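Local coordinates for protein histidine acid phosphatase (Hafnia alvei, PDB 4ARU) that belongs to branch 2 of the histidine phosphatase superfamily, whose members are built round a mixed beta sheet packed by helices, at residues A[378-381]-A[386-389]; A[382-387]-A[391-396]. All blocks are in the same frame, centred on the assembly; numbering follows the deposited sequence.

Contact 1: A[378-381]-A[386-389]. With K (potassium ion), chain E.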
loop_
_atom_site.group_PDB
_atom_site.type_symbol
_atom_site.label_atom_id
_atom_site.label_comp_id
_atom_site.label_asym_id
_atom_site.label_seq_id
_atom_site.Cartn_x
_atom_site.Cartn_y
_atom_site.Cartn_z
ATOM N N ARG A 378 -7.986 -12.606 4.629
ATOM C CA ARG A 378 -7.711 -12.609 6.045
ATOM C C ARG A 378 -6.241 -12.986 6.244
ATOM O O ARG A 378 -5.761 -13.961 5.665
ATOM C CB ARG A 378 -8.612 -13.626 6.742
ATOM C CG ARG A 378 -8.803 -13.319 8.213
ATOM C CD ARG A 378 -10.063 -13.961 8.771
ATOM N NE ARG A 378 -10.037 -15.406 8.630
ATOM C CZ ARG A 378 -11.061 -16.233 8.869
ATOM N NH1 ARG A 378 -12.242 -15.766 9.263
ATOM N NH2 ARG A 378 -10.898 -17.546 8.732
ATOM N N LEU A 379 -5.538 -12.245 7.071
ATOM C CA LEU A 379 -4.099 -12.408 7.248
ATOM C C LEU A 379 -3.664 -13.118 8.511
ATOM O O LEU A 379 -4.134 -12.871 9.637
ATOM C CB LEU A 379 -3.416 -11.027 7.204
ATOM C CG LEU A 379 -3.731 -10.233 5.929
ATOM C CD1 LEU A 379 -3.061 -8.850 5.994
ATOM C CD2 LEU A 379 -3.245 -10.947 4.695
ATOM N N ASN A 380 -2.659 -13.954 8.312
ATOM C CA ASN A 380 -1.933 -14.609 9.361
ATOM C C ASN A 380 -0.825 -13.704 9.846
ATOM O O ASN A 380 -0.122 -13.090 9.043
ATOM C CB ASN A 380 -1.299 -15.897 8.838
ATOM C CG ASN A 380 -0.524 -16.634 9.909
ATOM O OD1 ASN A 380 -1.050 -16.876 10.975
ATOM N ND2 ASN A 380 0.716 -17.025 9.613
ATOM N N ILE A 381 -0.682 -13.598 11.145
ATOM C CA ILE A 381 0.453 -12.927 11.781
ATOM C C ILE A 381 1.346 -14.010 12.370
ATOM O O ILE A 381 0.984 -14.626 13.368
ATOM C CB ILE A 381 0.023 -11.919 12.872
ATOM C CG1 ILE A 381 -0.937 -10.861 12.321
ATOM C CG2 ILE A 381 1.264 -11.319 13.563
ATOM C CD1 ILE A 381 -1.616 -10.071 13.415
ATOM N N ASP A 386 -0.740 -17.544 19.205
ATOM C CA ASP A 386 -2.072 -17.765 19.808
ATOM C C ASP A 386 -3.230 -17.299 18.910
ATOM O O ASP A 386 -4.394 -17.432 19.308
ATOM C CB ASP A 386 -2.149 -17.241 21.249
ATOM C CG ASP A 386 -1.507 -15.920 21.426
ATOM O OD1 ASP A 386 -1.248 -15.249 20.398
ATOM O OD2 ASP A 386 -1.261 -15.528 22.577
ATOM N N GLN A 387 -2.950 -16.896 17.676
ATOM C CA GLN A 387 -3.992 -16.439 16.741
ATOM C C GLN A 387 -4.915 -17.621 16.466
ATOM O O GLN A 387 -4.472 -18.749 16.288
ATOM C CB GLN A 387 -3.369 -15.959 15.459
ATOM C CG GLN A 387 -4.321 -15.247 14.504
ATOM C CD GLN A 387 -3.625 -14.619 13.325
ATOM O OE1 GLN A 387 -2.474 -14.924 13.045
ATOM N NE2 GLN A 387 -4.319 -13.713 12.626
ATOM N N THR A 388 -6.219 -17.384 16.509
ATOM C CA THR A 388 -7.180 -18.437 16.379
ATOM C C THR A 388 -7.275 -18.863 14.911
ATOM O O THR A 388 -6.857 -18.130 14.035
ATOM C CB THR A 388 -8.572 -17.994 16.898
ATOM O OG1 THR A 388 -9.073 -16.977 16.024
ATOM C CG2 THR A 388 -8.501 -17.471 18.332
ATOM N N PRO A 389 -7.833 -20.068 14.676
ATOM C CA PRO A 389 -7.912 -20.525 13.300
ATOM C C PRO A 389 -8.736 -19.598 12.454
ATOM O O PRO A 389 -8.508 -19.531 11.240
ATOM C CB PRO A 389 -8.619 -21.884 13.413
ATOM C CG PRO A 389 -8.250 -22.391 14.743
ATOM C CD PRO A 389 -7.953 -21.180 15.629
HETATM K K K E . -0.541 -16.906 13.564
HETATM O O HOH W 1 -8.113 -17.232 9.396
HETATM O O HOH W 2 1.702 -18.407 13.965
HETATM O O HOH W 3 -1.907 -19.240 13.847
#
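Gln387 reaches across to the backbone of Leu379 and Ile381 and joins the two segments with both ends of its amide. Its CG stands anti to the backbone N (chi1 -170°) and the chain runs on extended, which carries the amide the full way over. On one end, Ile381 N gives its hydrogen to Gln387 OE1 at 2.9 Å in a nearly straight bond of 169°, lying in the carbonyl plane on a lone pair. On the other, Gln387 NE2 donates to Leu379 O at 3.1 Å, distinctly more bent. A glutamine suits the place because it offers an acceptor and a donor side by side on a long arm, and the two bonds together fix the rotation of the amide. Gln387 OE1 also binds the potassium ion, at 2.8 Å. The ion is held as well by Asn380 OD1 at 2.6 Å and by Ile381 O at 2.8 Å, with Cys384 O and two waters completing six oxygens. This is a loop-built cation site, in which neutral amide and carbonyl oxygens face a monovalent ion in the connection between strands 375-378 and 393-394. The ion explains why Asn380 OD1 and Gln387 OE1, two acceptors, can lie 3.2 Å apart; their amide planes differ by just 16°. Next to the ion and its ligands, Leu379 and Ile381 are buried, both packing on Val352 of strand 348-356, while Ile381 also meets Phe398 and Leu401 of helix 395-405; branched apolar side chains suit such a setting. The other end of the contact is loose and exposed. There Arg378, a side chain modelled in two conformers, approaches Pro389 in one of them with a water between, a tentative link at most.

Contact 2: A[382-387]-A[391-396]; sequences PGCSDQ and GYCPLS. With K (potassium ion), chain E.
With chi1 near 180° in both Cys384 and Cys393, each SG stands anti to its own backbone N, and the two sulfurs meet in a disulfide of 2.2 Å between Cys384 SG and Cys393 SG. The bridge is twisted to a chi3 of 105°, near the perpendicular arrangement that disulfides favour. Cysteine at both places ties a loop of turns, without helix or strand, to the short strand 393-394. The same Cys384 serves the potassium ion from its backbone: it is the centre of an inverse gamma turn and the first residue of a type I beta turn ending at Gln387, and Cys384 O binds the ion at 2.8 Å. That oxygen also accepts the turn's hydrogen bond from Gln387 N. At the end of the turn, Gln387 NE2 gives a nearly straight bond, 175° at the hydrogen, to Gly391 O at 3.0 Å; the acceptor lies in the amide plane, whereas the donor stands well above the carbonyl plane of Gly391. Gly391 has a positive phi at which a CB would press against the carbonyl oxygen of the preceding residue, and glycine has none. Close by, Gln387 CA makes a CH-to-oxygen contact of 3.3 Å with Tyr392 O. Asp386 lies against the ring of Pro394, Asp386 OD1 3.6 Å from Pro394 CD, but OD2 is hydrogen-bonded to Thr397. Pro394 sits at the N-cap position, right before helix 395-405, and its ring supplies the apolar CG and CD that Asp386 touches. Outside the loop, Cys393 and Leu395 form backbone hydrogen bonds with Val350 and Pro348, adding strand 393-394 antiparallel to strand 348-356, while Cys384 packs on Thr397 and Leu401 and Cys393 on Phe398 of helix 395-405.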
loop_
_atom_site.group_PDB
_atom_site.type_symbol
_atom_site.label_atom_id
_atom_site.label_comp_id
_atom_site.label_asym_id
_atom_site.label_seq_id
_atom_site.Cartn_x
_atom_site.Cartn_y
_atom_site.Cartn_z
ATOM N N PRO A 382 2.484 -14.292 11.737
ATOM C CA PRO A 382 3.199 -15.502 12.175
ATOM C C PRO A 382 3.700 -15.454 13.594
ATOM O O PRO A 382 3.713 -16.495 14.274
ATOM C CB PRO A 382 4.350 -15.626 11.164
ATOM C CG PRO A 382 3.916 -14.869 10.000
ATOM C CD PRO A 382 3.026 -13.764 10.471
ATOM N N GLY A 383 4.066 -14.287 14.078
ATOM C CA GLY A 383 4.507 -14.185 15.427
ATOM C C GLY A 383 3.418 -14.369 16.469
ATOM O O GLY A 383 3.716 -14.530 17.655
ATOM N N CYS A 384 2.154 -14.250 16.037
ATOM C CA CYS A 384 0.979 -14.407 16.943
ATOM C C CYS A 384 0.614 -15.887 16.968
ATOM O O CYS A 384 -0.286 -16.335 16.267
ATOM C CB CYS A 384 -0.185 -13.513 16.460
ATOM S SG CYS A 384 -1.515 -13.400 17.712
ATOM N N SER A 385 1.350 -16.628 17.768
ATOM C CA SER A 385 1.182 -18.078 17.811
ATOM C C SER A 385 -0.095 -18.506 18.551
ATOM O O SER A 385 -0.475 -19.679 18.554
ATOM C CB SER A 385 2.454 -18.704 18.365
ATOM O OG SER A 385 2.800 -18.204 19.656
ATOM N N ASP A 386 -0.740 -17.544 19.205
ATOM C CA ASP A 386 -2.072 -17.765 19.808
ATOM C C ASP A 386 -3.230 -17.299 18.910
ATOM O O ASP A 386 -4.394 -17.432 19.308
ATOM C CB ASP A 386 -2.149 -17.241 21.249
ATOM C CG ASP A 386 -1.507 -15.920 21.426
ATOM O OD1 ASP A 386 -1.248 -15.249 20.398
ATOM O OD2 ASP A 386 -1.261 -15.528 22.577
ATOM N N GLN A 387 -2.950 -16.896 17.676
ATOM C CA GLN A 387 -3.992 -16.439 16.741
ATOM C C GLN A 387 -4.915 -17.621 16.466
ATOM O O GLN A 387 -4.472 -18.749 16.288
ATOM C CB GLN A 387 -3.369 -15.959 15.459
ATOM C CG GLN A 387 -4.321 -15.247 14.504
ATOM C CD GLN A 387 -3.625 -14.619 13.325
ATOM O OE1 GLN A 387 -2.474 -14.924 13.045
ATOM N NE2 GLN A 387 -4.319 -13.713 12.626
ATOM N N GLY A 391 -8.696 -16.368 12.814
ATOM C CA GLY A 391 -7.938 -15.184 12.472
ATOM C C GLY A 391 -7.741 -14.120 13.511
ATOM O O GLY A 391 -7.145 -13.103 13.242
ATOM N N TYR A 392 -8.225 -14.374 14.721
ATOM C CA TYR A 392 -8.187 -13.376 15.793
ATOM C C TYR A 392 -6.920 -13.494 16.629
ATOM O O TYR A 392 -6.649 -14.544 17.219
ATOM C CB TYR A 392 -9.440 -13.494 16.711
ATOM C CG TYR A 392 -10.725 -13.308 15.926
ATOM C CD1 TYR A 392 -11.193 -12.040 15.613
ATOM C CD2 TYR A 392 -11.445 -14.372 15.499
ATOM C CE1 TYR A 392 -12.350 -11.864 14.887
ATOM C CE2 TYR A 392 -12.639 -14.201 14.795
ATOM C CZ TYR A 392 -13.043 -12.927 14.481
ATOM O OH TYR A 392 -14.204 -12.801 13.722
ATOM N N CYS A 393 -6.153 -12.414 16.691
ATOM C CA CYS A 393 -4.942 -12.345 17.473
ATOM C C CYS A 393 -5.252 -11.634 18.785
ATOM O O CYS A 393 -5.650 -10.482 18.734
ATOM C CB CYS A 393 -3.902 -11.528 16.679
ATOM S SG CYS A 393 -2.318 -11.323 17.527
ATOM N N PRO A 394 -5.040 -12.244 19.955
ATOM C CA PRO A 394 -5.260 -11.494 21.208
ATOM C C PRO A 394 -4.538 -10.141 21.200
ATOM O O PRO A 394 -3.394 -10.060 20.784
ATOM C CB PRO A 394 -4.657 -12.360 22.304
ATOM C CG PRO A 394 -4.512 -13.704 21.738
ATOM C CD PRO A 394 -4.442 -13.580 20.243
ATOM N N LEU A 395 -5.235 -9.071 21.560
ATOM C CA LEU A 395 -4.624 -7.746 21.528
ATOM C C LEU A 395 -3.360 -7.715 22.396
ATOM O O LEU A 395 -2.368 -7.088 22.014
ATOM C CB LEU A 395 -5.606 -6.677 22.026
ATOM C CG LEU A 395 -5.009 -5.264 22.126
ATOM C CD1 LEU A 395 -4.548 -4.774 20.774
ATOM C CD2 LEU A 395 -6.023 -4.319 22.721
ATOM N N SER A 396 -3.377 -8.401 23.535
ATOM C CA SER A 396 -2.229 -8.414 24.431
ATOM C C SER A 396 -1.019 -9.005 23.705
ATOM O O SER A 396 0.107 -8.527 23.857
ATOM C CB SER A 396 -2.591 -9.184 25.689
ATOM O OG SER A 396 -3.166 -10.472 25.425
HETATM K K K E . -0.541 -16.906 13.564
HETATM O O HOH W 2 1.702 -18.407 13.965
HETATM O O HOH W 3 -1.907 -19.240 13.847
#

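In the fold
Contacts 1 and 2 both draw on the loop between strands 375-378 and 393-394, and contact 2 carries it on to strand 393-394 and helix 395-405. Their centres lie about 6 Å apart and both touch the potassium ion. Asp386 and Gln387 belong to both. Contact 1 brings Asn380 and Ile381 to the ion, contact 2 brings Cys384, and the shared Gln387 completes the protein's ligands; two waters are also common to them. The two contacts meet directly where Ile381 CD1 packs 4.2 Å from Cys393 CB. Their centres are about 21 and 23 Å from the chain's centre, and metal and disulfide probably hold neighbouring points of the loop.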